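Local coordinates for NAD-dependent benzaldehyde dehydrogenase (Legionella pneumophila, PDB 3RHE), which is of uncertain function, called an NAD-dependent benzaldehyde dehydrogenase but belonging to the glyoxalase/bleomycin-resistance (VOC) superfamily, so its substrate or ligand is unclear, at residues L9-V14 with E70-V75; Y13-A18 with W53-I58; E79-I84 with L118-L123. All coordinates share one frame; numbering follows the deposited sequence.

Interaction 1: residues L9-V14 with E70-V75; sequences LVLFYV and ELSFQV
L9, V10 and L11 pair antiparallel with S72, L71 and E70 at the centre of the curved mixed sheet of a vicinal oxygen chelate (VOC) protein. L9 and S72 are a hydrogen-bonded pair. Their backbones are joined by L9 N to S72 O, at 2.9 Å, and by S72 N to L9 O, at 2.8 Å. L11 and E70 repeat the pattern two residues on. L11 N to E70 O is nearly straight (169°) and 2.9 Å long, and E70 N donates to L11 O at 2.8 Å.

The S72 hydroxyl adds a grip. With chi1 at 80°, OG sits between its own backbone N and carbonyl carbon and turns back to L9 O, 3.0 Å away. L9 O thus takes two donors from one residue. OG also rests against the aliphatic side of L9 and L11.

E70 extends its chain along the same face. Its OE1 lies 3.4 Å from L11 CD2 and forms a salt bridge with R119. Its OE2 accepts from Y13 OH at the ring edge, in the ring plane, with the carboxylate turned 81° from the ring. The modelled OH to OE2 distance of 2.4 Å is very short, so its exact value is doubtful. R117 is a second partner of the Y13 hydroxyl. The other face of the sheet is lightly used here, with V10 CG2 and L71 CD2 just meeting at 4.4 Å. A face that mixes leucines with a buried carboxylate and hydroxyls is consistent with the concave side of the curved VOC sheet, which in relatives commonly surrounds a ligand or metal pocket.

Interaction 2: residues Y13-A18 with W53-I58; sequences YVKNPA and WAQEEI
I58 packs over a face of the Y13 ring, and this is the tight end of the contact. Its CG1 stands 3.9 Å from the ring centroid, 15° off the ring normal, in a CH-pi arrangement. I58 CG1 lies anti to its own carbonyl carbon (chi1 -45°), which leaves CG2 near the hydroxyl end of the ring, 3.6 Å from Y13 CZ. The CD1 methyl lies over the rim of the W53 indole, so the isoleucine serves both aromatic residues. F39 meets that indole edge-to-face. The Y13 hydroxyl, at the far end of its ring, is bonded to E70.

The backbones join as parallel strands. V14 N donates to W53 O at 2.9 Å. Q55 N donates to V14 O at 2.8 Å. Strands 8-14 and 49-54 are neighbours here in the VOC sheet, and both segments leave the sheet at this point. One enters helix 17-28 with N16 as N-cap, its OD1 bonded to K19 N. The other turns through the 3-10 segment 55-57. Between the two exits P17 CG presses on A54 CB at 3.6 Å, a small buried patch.

Beyond V14 the packing is loose. The side chains of K15 and Q55 lie side by side and point the same way, and K15 CG is 3.7 Å from Q55 NE2. E56 bends at chi2 and brings its OE2 3.6 Å from K15 O; both atoms are acceptors, and both residues are exposed to solvent.

Interaction 3: residues E79-I84 with L118-L123; sequences EMVDEI and LRIFCL
V81 turns CG1 anti to its backbone N (chi1 173°), which leaves CG2 beside that N and aimed at the strand, where it meets C122 CB at 3.7 Å. I84 and I120 share one shape at the first torsion: each has CG1 anti to its carbonyl carbon (chi1 -57° in both) and CG2 anti to its backbone N. The two isoleucines cross obliquely and swap branches. I84 CG2 meets I120 CD1 at 4.0 Å, while I84 CD1 meets I120 CG2, also at 4.0 Å. I120 CG2 also lies 4.2 Å from V81 CA, so it sits against the helix backbone.

The contact is apolar, made by aliphatic branches with C122 CB, and V81 CG2 also rests on the strand backbone. V75 packs on V81 and I84, and F108 on V81 and I120. W88 packs on I120 farther along the helix. D82, whose side chain leaves away from the strand, bonds instead to Y106 OH. On the strand, F121 points away from the helix, to the face of the sheet that carries S72.

The helix segment and the strand run nearly antiparallel, at 163°, with their axes 8.0 Å apart. This is helix-on-sheet packing, with helix 78-90 laid on the outer face of the sheet, as in the VOC fold.

From the N terminus, strand 8-14 opens two contacts. Interaction 2 closes first, at 53-58, around helix 17-28, strands 34-35 and 39-43 and most of strand 49-54. Interaction 1 closes later, at 70-75, and interaction 2 is nested within its span, sharing Y13 and V14. Interaction 3 comes in series: it opens on helix 78-90 and closes on the last strand, 117-123. None crosses another. Strand 69-74 lies between strands 8-14 and 117-123 in the sheet, so interaction 1 bridges the other two. The F73 N to R119 O backbone bond joins it to interaction 3, and the F12 O to W53 N backbone bond joins it to interaction 2. Interactions 2 and 3 lie on opposite sides of the chain's centre.

Interaction 1: residues L9-V14 with E70-V75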
loop_
_atom_site.group_PDB
_atom_site.type_symbol
_atom_site.label_atom_id
_atom_site.label_comp_id
_atom_site.label_asym_id
_atom_site.label_seq_id
_atom_site.Cartn_x
_atom_site.Cartn_y
_atom_site.Cartn_z
ATOM N N LEU A 9 -4.120 -0.111 5.606
ATOM C CA LEU A 9 -3.173 0.930 5.279
ATOM C C LEU A 9 -3.612 1.645 4.010
ATOM O O LEU A 9 -3.797 1.026 2.966
ATOM C CB LEU A 9 -1.777 0.328 5.120
ATOM C CG LEU A 9 -0.648 1.170 4.517
ATOM C CD1 LEU A 9 -0.323 2.402 5.377
ATOM C CD2 LEU A 9 0.589 0.283 4.338
ATOM N N VAL A 10 -3.787 2.952 4.116
ATOM C CA VAL A 10 -4.107 3.779 2.960
ATOM C C VAL A 10 -2.787 4.212 2.334
ATOM O O VAL A 10 -1.923 4.744 3.015
ATOM C CB VAL A 10 -4.946 4.998 3.382
ATOM C CG1 VAL A 10 -5.241 5.913 2.182
ATOM C CG2 VAL A 10 -6.237 4.526 4.038
ATOM N N LEU A 11 -2.626 3.954 1.043
ATOM C CA LEU A 11 -1.392 4.257 0.342
ATOM C C LEU A 11 -1.631 5.369 -0.669
ATOM O O LEU A 11 -2.428 5.219 -1.578
ATOM C CB LEU A 11 -0.874 3.011 -0.392
ATOM C CG LEU A 11 0.299 2.148 0.075
ATOM C CD1 LEU A 11 0.777 2.439 1.483
ATOM C CD2 LEU A 11 -0.017 0.653 -0.146
ATOM N N PHE A 12 -0.933 6.484 -0.502
ATOM C CA PHE A 12 -0.987 7.574 -1.463
ATOM C C PHE A 12 0.263 7.528 -2.344
ATOM O O PHE A 12 1.388 7.520 -1.836
ATOM C CB PHE A 12 -1.047 8.923 -0.724
ATOM C CG PHE A 12 -2.440 9.334 -0.299
ATOM C CD1 PHE A 12 -3.523 8.477 -0.467
ATOM C CD2 PHE A 12 -2.659 10.563 0.290
ATOM C CE1 PHE A 12 -4.814 8.857 -0.062
ATOM C CE2 PHE A 12 -3.938 10.951 0.692
ATOM C CZ PHE A 12 -5.012 10.095 0.514
ATOM N N TYR A 13 0.067 7.500 -3.657
ATOM C CA TYR A 13 1.176 7.697 -4.579
ATOM C C TYR A 13 1.574 9.178 -4.528
ATOM O O TYR A 13 0.723 10.046 -4.688
ATOM C CB TYR A 13 0.776 7.316 -6.007
ATOM C CG TYR A 13 0.307 5.875 -6.185
ATOM C CD1 TYR A 13 0.548 4.907 -5.214
ATOM C CD2 TYR A 13 -0.352 5.481 -7.354
ATOM C CE1 TYR A 13 0.116 3.578 -5.389
ATOM C CE2 TYR A 13 -0.780 4.160 -7.542
ATOM C CZ TYR A 13 -0.536 3.215 -6.563
ATOM O OH TYR A 13 -0.956 1.907 -6.762
ATOM N N VAL A 14 2.858 9.459 -4.293
ATOM C CA VAL A 14 3.349 10.836 -4.250
ATOM C C VAL A 14 4.572 11.077 -5.157
ATOM O O VAL A 14 5.430 10.194 -5.331
ATOM C CB VAL A 14 3.702 11.284 -2.809
ATOM C CG1 VAL A 14 2.487 11.187 -1.892
ATOM C CG2 VAL A 14 4.890 10.485 -2.245
ATOM N N GLU A 70 -3.996 3.461 -3.165
ATOM C CA GLU A 70 -4.443 2.082 -2.981
ATOM C C GLU A 70 -5.011 1.942 -1.584
ATOM O O GLU A 70 -4.571 2.622 -0.656
ATOM C CB GLU A 70 -3.289 1.072 -3.104
ATOM C CG GLU A 70 -2.373 1.211 -4.305
ATOM C CD GLU A 70 -1.182 0.253 -4.214
ATOM O OE1 GLU A 70 -1.059 -0.415 -3.174
ATOM O OE2 GLU A 70 -0.367 0.173 -5.158
ATOM N N LEU A 71 -5.973 1.044 -1.430
ATOM C CA LEU A 71 -6.386 0.609 -0.113
ATOM C C LEU A 71 -5.676 -0.721 0.065
ATOM O O LEU A 71 -5.850 -1.628 -0.751
ATOM C CB LEU A 71 -7.886 0.385 -0.071
ATOM C CG LEU A 71 -8.707 0.559 1.223
ATOM C CD1 LEU A 71 -9.665 -0.614 1.372
ATOM C CD2 LEU A 71 -7.899 0.753 2.503
ATOM N N SER A 72 -4.861 -0.842 1.103
ATOM C CA SER A 72 -4.052 -2.052 1.249
ATOM C C SER A 72 -4.297 -2.764 2.579
ATOM O O SER A 72 -4.716 -2.142 3.565
ATOM C CB SER A 72 -2.555 -1.758 1.049
ATOM O OG SER A 72 -1.966 -1.212 2.216
ATOM N N PHE A 73 -4.020 -4.069 2.575
ATOM C CA PHE A 73 -4.303 -4.966 3.683
ATOM C C PHE A 73 -3.011 -5.710 4.003
ATOM O O PHE A 73 -2.556 -6.515 3.198
ATOM C CB PHE A 73 -5.342 -6.026 3.283
ATOM C CG PHE A 73 -6.592 -5.477 2.630
ATOM C CD1 PHE A 73 -7.808 -5.495 3.304
ATOM C CD2 PHE A 73 -6.562 -4.975 1.335
ATOM C CE1 PHE A 73 -8.962 -5.004 2.708
ATOM C CE2 PHE A 73 -7.706 -4.487 0.735
ATOM C CZ PHE A 73 -8.911 -4.501 1.423
ATOM N N GLN A 74 -2.427 -5.444 5.166
ATOM C CA GLN A 74 -1.201 -6.110 5.581
ATOM C C GLN A 74 -1.548 -7.424 6.283
ATOM O O GLN A 74 -2.376 -7.440 7.199
ATOM C CB GLN A 74 -0.369 -5.220 6.504
ATOM C CG GLN A 74 1.014 -5.790 6.790
ATOM C CD GLN A 74 1.824 -4.943 7.763
ATOM O OE1 GLN A 74 1.503 -3.779 8.018
ATOM N NE2 GLN A 74 2.879 -5.533 8.318
ATOM N N VAL A 75 -0.947 -8.523 5.833
ATOM C CA VAL A 75 -1.225 -9.829 6.446
ATOM C C VAL A 75 0.036 -10.472 7.011
ATOM O O VAL A 75 1.154 -9.996 6.781
ATOM C CB VAL A 75 -1.961 -10.813 5.477
ATOM C CG1 VAL A 75 -3.276 -10.215 5.040
ATOM C CG2 VAL A 75 -1.096 -11.136 4.262
#

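Interaction 2: residues Y13-A18 with W53-I58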
loop_
_atom_site.group_PDB
_atom_site.type_symbol
_atom_site.label_atom_id
_atom_site.label_comp_id
_atom_site.label_asym_id
_atom_site.label_seq_id
_atom_site.Cartn_x
_atom_site.Cartn_y
_atom_site.Cartn_z
ATOM N N TYR A 13 0.067 7.500 -3.657
ATOM C CA TYR A 13 1.176 7.697 -4.579
ATOM C C TYR A 13 1.574 9.178 -4.528
ATOM O O TYR A 13 0.723 10.046 -4.688
ATOM C CB TYR A 13 0.776 7.316 -6.007
ATOM C CG TYR A 13 0.307 5.875 -6.185
ATOM C CD1 TYR A 13 0.548 4.907 -5.214
ATOM C CD2 TYR A 13 -0.352 5.481 -7.354
ATOM C CE1 TYR A 13 0.116 3.578 -5.389
ATOM C CE2 TYR A 13 -0.780 4.160 -7.542
ATOM C CZ TYR A 13 -0.536 3.215 -6.563
ATOM O OH TYR A 13 -0.956 1.907 -6.762
ATOM N N VAL A 14 2.858 9.459 -4.293
ATOM C CA VAL A 14 3.349 10.836 -4.250
ATOM C C VAL A 14 4.572 11.077 -5.157
ATOM O O VAL A 14 5.430 10.194 -5.331
ATOM C CB VAL A 14 3.702 11.284 -2.809
ATOM C CG1 VAL A 14 2.487 11.187 -1.892
ATOM C CG2 VAL A 14 4.890 10.485 -2.245
ATOM N N LYS A 15 4.655 12.274 -5.729
ATOM C CA LYS A 15 5.819 12.624 -6.559
ATOM C C LYS A 15 7.112 12.681 -5.737
ATOM O O LYS A 15 8.172 12.220 -6.177
ATOM C CB LYS A 15 5.608 13.968 -7.261
ATOM C CG LYS A 15 4.714 13.919 -8.490
ATOM C CD LYS A 15 4.791 15.234 -9.260
ATOM C CE LYS A 15 4.731 15.007 -10.769
ATOM N NZ LYS A 15 4.781 16.295 -11.540
ATOM N N ASN A 16 7.019 13.248 -4.540
ATOM C CA ASN A 16 8.194 13.430 -3.678
ATOM C C ASN A 16 7.872 13.138 -2.221
ATOM O O ASN A 16 7.331 13.995 -1.528
ATOM C CB ASN A 16 8.735 14.855 -3.817
ATOM C CG ASN A 16 10.038 15.076 -3.041
ATOM O OD1 ASN A 16 10.196 14.612 -1.912
ATOM N ND2 ASN A 16 10.966 15.803 -3.649
ATOM N N PRO A 17 8.204 11.922 -1.756
ATOM C CA PRO A 17 7.917 11.486 -0.386
ATOM C C PRO A 17 8.499 12.427 0.677
ATOM O O PRO A 17 7.888 12.595 1.737
ATOM C CB PRO A 17 8.564 10.107 -0.321
ATOM C CG PRO A 17 8.523 9.617 -1.740
ATOM C CD PRO A 17 8.782 10.838 -2.571
ATOM N N ALA A 18 9.645 13.041 0.397
ATOM C CA ALA A 18 10.235 13.990 1.337
ATOM C C ALA A 18 9.322 15.188 1.545
ATOM O O ALA A 18 9.017 15.553 2.678
ATOM C CB ALA A 18 11.629 14.451 0.858
ATOM N N TRP A 53 4.045 6.919 -0.798
ATOM C CA TRP A 53 4.914 6.041 -1.568
ATOM C C TRP A 53 5.310 6.671 -2.912
ATOM O O TRP A 53 4.449 7.078 -3.708
ATOM C CB TRP A 53 4.173 4.707 -1.764
ATOM C CG TRP A 53 5.001 3.518 -2.146
ATOM C CD1 TRP A 53 6.367 3.391 -2.093
ATOM C CD2 TRP A 53 4.497 2.256 -2.608
ATOM N NE1 TRP A 53 6.742 2.125 -2.524
ATOM C CE2 TRP A 53 5.612 1.413 -2.840
ATOM C CE3 TRP A 53 3.208 1.762 -2.864
ATOM C CZ2 TRP A 53 5.474 0.106 -3.312
ATOM C CZ3 TRP A 53 3.077 0.457 -3.340
ATOM C CH2 TRP A 53 4.206 -0.351 -3.559
ATOM N N ALA A 54 6.619 6.774 -3.150
ATOM C CA ALA A 54 7.130 7.382 -4.375
ATOM C C ALA A 54 6.508 6.758 -5.623
ATOM O O ALA A 54 6.602 5.551 -5.844
ATOM C CB ALA A 54 8.664 7.313 -4.439
ATOM N N GLN A 55 5.891 7.609 -6.434
ATOM C CA GLN A 55 5.141 7.186 -7.611
ATOM C C GLN A 55 5.985 6.315 -8.541
ATOM O O GLN A 55 5.483 5.375 -9.162
ATOM C CB GLN A 55 4.635 8.420 -8.357
ATOM C CG GLN A 55 3.484 8.172 -9.311
ATOM C CD GLN A 55 2.889 9.472 -9.849
ATOM O OE1 GLN A 55 1.938 9.454 -10.636
ATOM N NE2 GLN A 55 3.452 10.607 -9.423
ATOM N N GLU A 56 7.273 6.623 -8.615
ATOM C CA GLU A 56 8.180 5.923 -9.512
ATOM C C GLU A 56 8.456 4.494 -9.051
ATOM O O GLU A 56 8.914 3.661 -9.829
ATOM C CB GLU A 56 9.490 6.709 -9.648
ATOM C CG GLU A 56 10.010 7.310 -8.337
ATOM C CD GLU A 56 9.483 8.721 -8.056
ATOM O OE1 GLU A 56 10.210 9.694 -8.353
ATOM O OE2 GLU A 56 8.359 8.868 -7.530
ATOM N N GLU A 57 8.170 4.214 -7.786
ATOM C CA GLU A 57 8.403 2.886 -7.219
ATOM C C GLU A 57 7.232 1.915 -7.371
ATOM O O GLU A 57 7.367 0.725 -7.081
ATOM C CB GLU A 57 8.749 3.012 -5.737
ATOM C CG GLU A 57 9.988 3.843 -5.485
ATOM C CD GLU A 57 11.246 3.125 -5.918
ATOM O OE1 GLU A 57 11.430 1.971 -5.480
ATOM O OE2 GLU A 57 12.038 3.704 -6.697
ATOM N N ILE A 58 6.076 2.403 -7.803
ATOM C CA ILE A 58 4.895 1.543 -7.779
ATOM C C ILE A 58 4.909 0.477 -8.874
ATOM O O ILE A 58 5.274 0.748 -10.013
ATOM C CB ILE A 58 3.590 2.332 -7.950
ATOM C CG1 ILE A 58 3.598 3.590 -7.080
ATOM C CG2 ILE A 58 2.404 1.441 -7.644
ATOM C CD1 ILE A 58 3.832 3.324 -5.627
#

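Interaction 3: residues E79-I84 with L118-L123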
loop_
_atom_site.group_PDB
_atom_site.type_symbol
_atom_site.label_atom_id
_atom_site.label_comp_id
_atom_site.label_asym_id
_atom_site.label_seq_id
_atom_site.Cartn_x
_atom_site.Cartn_y
_atom_site.Cartn_z
ATOM N N GLU A 79 2.150 -17.154 2.923
ATOM C CA GLU A 79 1.076 -18.133 2.792
ATOM C C GLU A 79 -0.302 -17.480 2.909
ATOM O O GLU A 79 -1.209 -17.813 2.168
ATOM C CB GLU A 79 1.230 -19.253 3.836
ATOM C CG GLU A 79 2.404 -20.198 3.568
ATOM C CD GLU A 79 3.754 -19.689 4.095
ATOM O OE1 GLU A 79 3.817 -18.629 4.764
ATOM O OE2 GLU A 79 4.769 -20.361 3.820
HETATM N N MSE A 80 -0.468 -16.545 3.839
HETATM C CA MSE A 80 -1.749 -15.844 3.932
HETATM C C MSE A 80 -2.008 -15.007 2.667
HETATM O O MSE A 80 -3.138 -14.936 2.182
HETATM C CB MSE A 80 -1.825 -14.964 5.192
HETATM C CG MSE A 80 -3.162 -14.243 5.337
HETATM SE SE MSE A 80 -4.658 -15.506 5.356
HETATM C CE MSE A 80 -4.946 -15.655 7.270
ATOM N N VAL A 81 -0.965 -14.369 2.140
ATOM C CA VAL A 81 -1.089 -13.669 0.857
ATOM C C VAL A 81 -1.594 -14.605 -0.241
ATOM O O VAL A 81 -2.491 -14.256 -0.989
ATOM C CB VAL A 81 0.257 -13.075 0.391
ATOM C CG1 VAL A 81 0.125 -12.509 -1.022
ATOM C CG2 VAL A 81 0.745 -12.028 1.367
ATOM N N ASP A 82 -1.007 -15.802 -0.342
ATOM C CA ASP A 82 -1.460 -16.777 -1.341
ATOM C C ASP A 82 -2.896 -17.220 -1.086
ATOM O O ASP A 82 -3.684 -17.376 -2.017
ATOM C CB ASP A 82 -0.547 -18.013 -1.367
ATOM C CG ASP A 82 0.816 -17.711 -1.949
ATOM O OD1 ASP A 82 0.905 -16.824 -2.829
ATOM O OD2 ASP A 82 1.791 -18.350 -1.519
ATOM N N GLU A 83 -3.230 -17.430 0.179
ATOM C CA GLU A 83 -4.580 -17.870 0.528
ATOM C C GLU A 83 -5.610 -16.815 0.111
ATOM O O GLU A 83 -6.637 -17.150 -0.472
ATOM C CB GLU A 83 -4.658 -18.197 2.021
ATOM C CG GLU A 83 -6.060 -18.369 2.612
ATOM C CD GLU A 83 -6.874 -19.475 1.945
ATOM O OE1 GLU A 83 -6.289 -20.389 1.322
ATOM O OE2 GLU A 83 -8.115 -19.424 2.054
ATOM N N ILE A 84 -5.337 -15.535 0.388
ATOM C CA ILE A 84 -6.284 -14.504 -0.019
ATOM C C ILE A 84 -6.343 -14.398 -1.540
ATOM O O ILE A 84 -7.394 -14.141 -2.113
ATOM C CB ILE A 84 -5.963 -13.120 0.597
ATOM C CG1 ILE A 84 -5.933 -13.209 2.124
ATOM C CG2 ILE A 84 -7.000 -12.100 0.129
ATOM C CD1 ILE A 84 -5.434 -11.964 2.820
ATOM N N LEU A 118 -6.545 -2.359 -4.809
ATOM C CA LEU A 118 -6.676 -3.032 -3.531
ATOM C C LEU A 118 -5.475 -3.963 -3.412
ATOM O O LEU A 118 -5.338 -4.899 -4.189
ATOM C CB LEU A 118 -7.965 -3.859 -3.524
ATOM C CG LEU A 118 -9.275 -3.105 -3.812
ATOM C CD1 LEU A 118 -10.442 -4.073 -3.850
ATOM C CD2 LEU A 118 -9.524 -2.063 -2.751
ATOM N N ARG A 119 -4.605 -3.713 -2.443
ATOM C CA ARG A 119 -3.370 -4.473 -2.358
ATOM C C ARG A 119 -3.301 -5.338 -1.112
ATOM O O ARG A 119 -3.618 -4.887 -0.010
ATOM C CB ARG A 119 -2.146 -3.549 -2.416
ATOM C CG ARG A 119 -0.808 -4.278 -2.172
ATOM C CD ARG A 119 0.384 -3.307 -2.091
ATOM N NE ARG A 119 0.541 -2.510 -3.308
ATOM C CZ ARG A 119 1.176 -2.913 -4.399
ATOM N NH1 ARG A 119 1.719 -4.123 -4.449
ATOM N NH2 ARG A 119 1.266 -2.106 -5.447
ATOM N N ILE A 120 -2.877 -6.583 -1.298
ATOM C CA ILE A 120 -2.567 -7.477 -0.188
ATOM C C ILE A 120 -1.037 -7.572 -0.121
ATOM O O ILE A 120 -0.382 -7.746 -1.148
ATOM C CB ILE A 120 -3.125 -8.918 -0.433
ATOM C CG1 ILE A 120 -4.646 -8.927 -0.681
ATOM C CG2 ILE A 120 -2.756 -9.849 0.721
ATOM C CD1 ILE A 120 -5.474 -8.452 0.470
ATOM N N PHE A 121 -0.458 -7.460 1.066
ATOM C CA PHE A 121 0.988 -7.645 1.184
ATOM C C PHE A 121 1.392 -8.213 2.533
ATOM O O PHE A 121 0.717 -8.006 3.545
ATOM C CB PHE A 121 1.746 -6.337 0.932
ATOM C CG PHE A 121 1.572 -5.315 2.027
ATOM C CD1 PHE A 121 2.546 -5.140 2.998
ATOM C CD2 PHE A 121 0.421 -4.541 2.097
ATOM C CE1 PHE A 121 2.384 -4.208 4.016
ATOM C CE2 PHE A 121 0.250 -3.607 3.120
ATOM C CZ PHE A 121 1.242 -3.442 4.075
ATOM N N CYS A 122 2.498 -8.948 2.519
ATOM C CA CYS A 122 3.198 -9.351 3.727
ATOM C C CYS A 122 4.601 -8.748 3.658
ATOM O O CYS A 122 5.316 -8.944 2.672
ATOM C CB CYS A 122 3.312 -10.879 3.795
ATOM S SG CYS A 122 4.283 -11.450 5.210
ATOM N N LEU A 123 5.002 -8.018 4.690
ATOM C CA LEU A 123 6.336 -7.400 4.697
ATOM C C LEU A 123 7.448 -8.415 4.945
ATOM O O LEU A 123 7.278 -9.331 5.746
ATOM C CB LEU A 123 6.417 -6.312 5.772
ATOM C CG LEU A 123 5.504 -5.107 5.563
ATOM C CD1 LEU A 123 5.644 -4.115 6.711
ATOM C CD2 LEU A 123 5.826 -4.453 4.236
#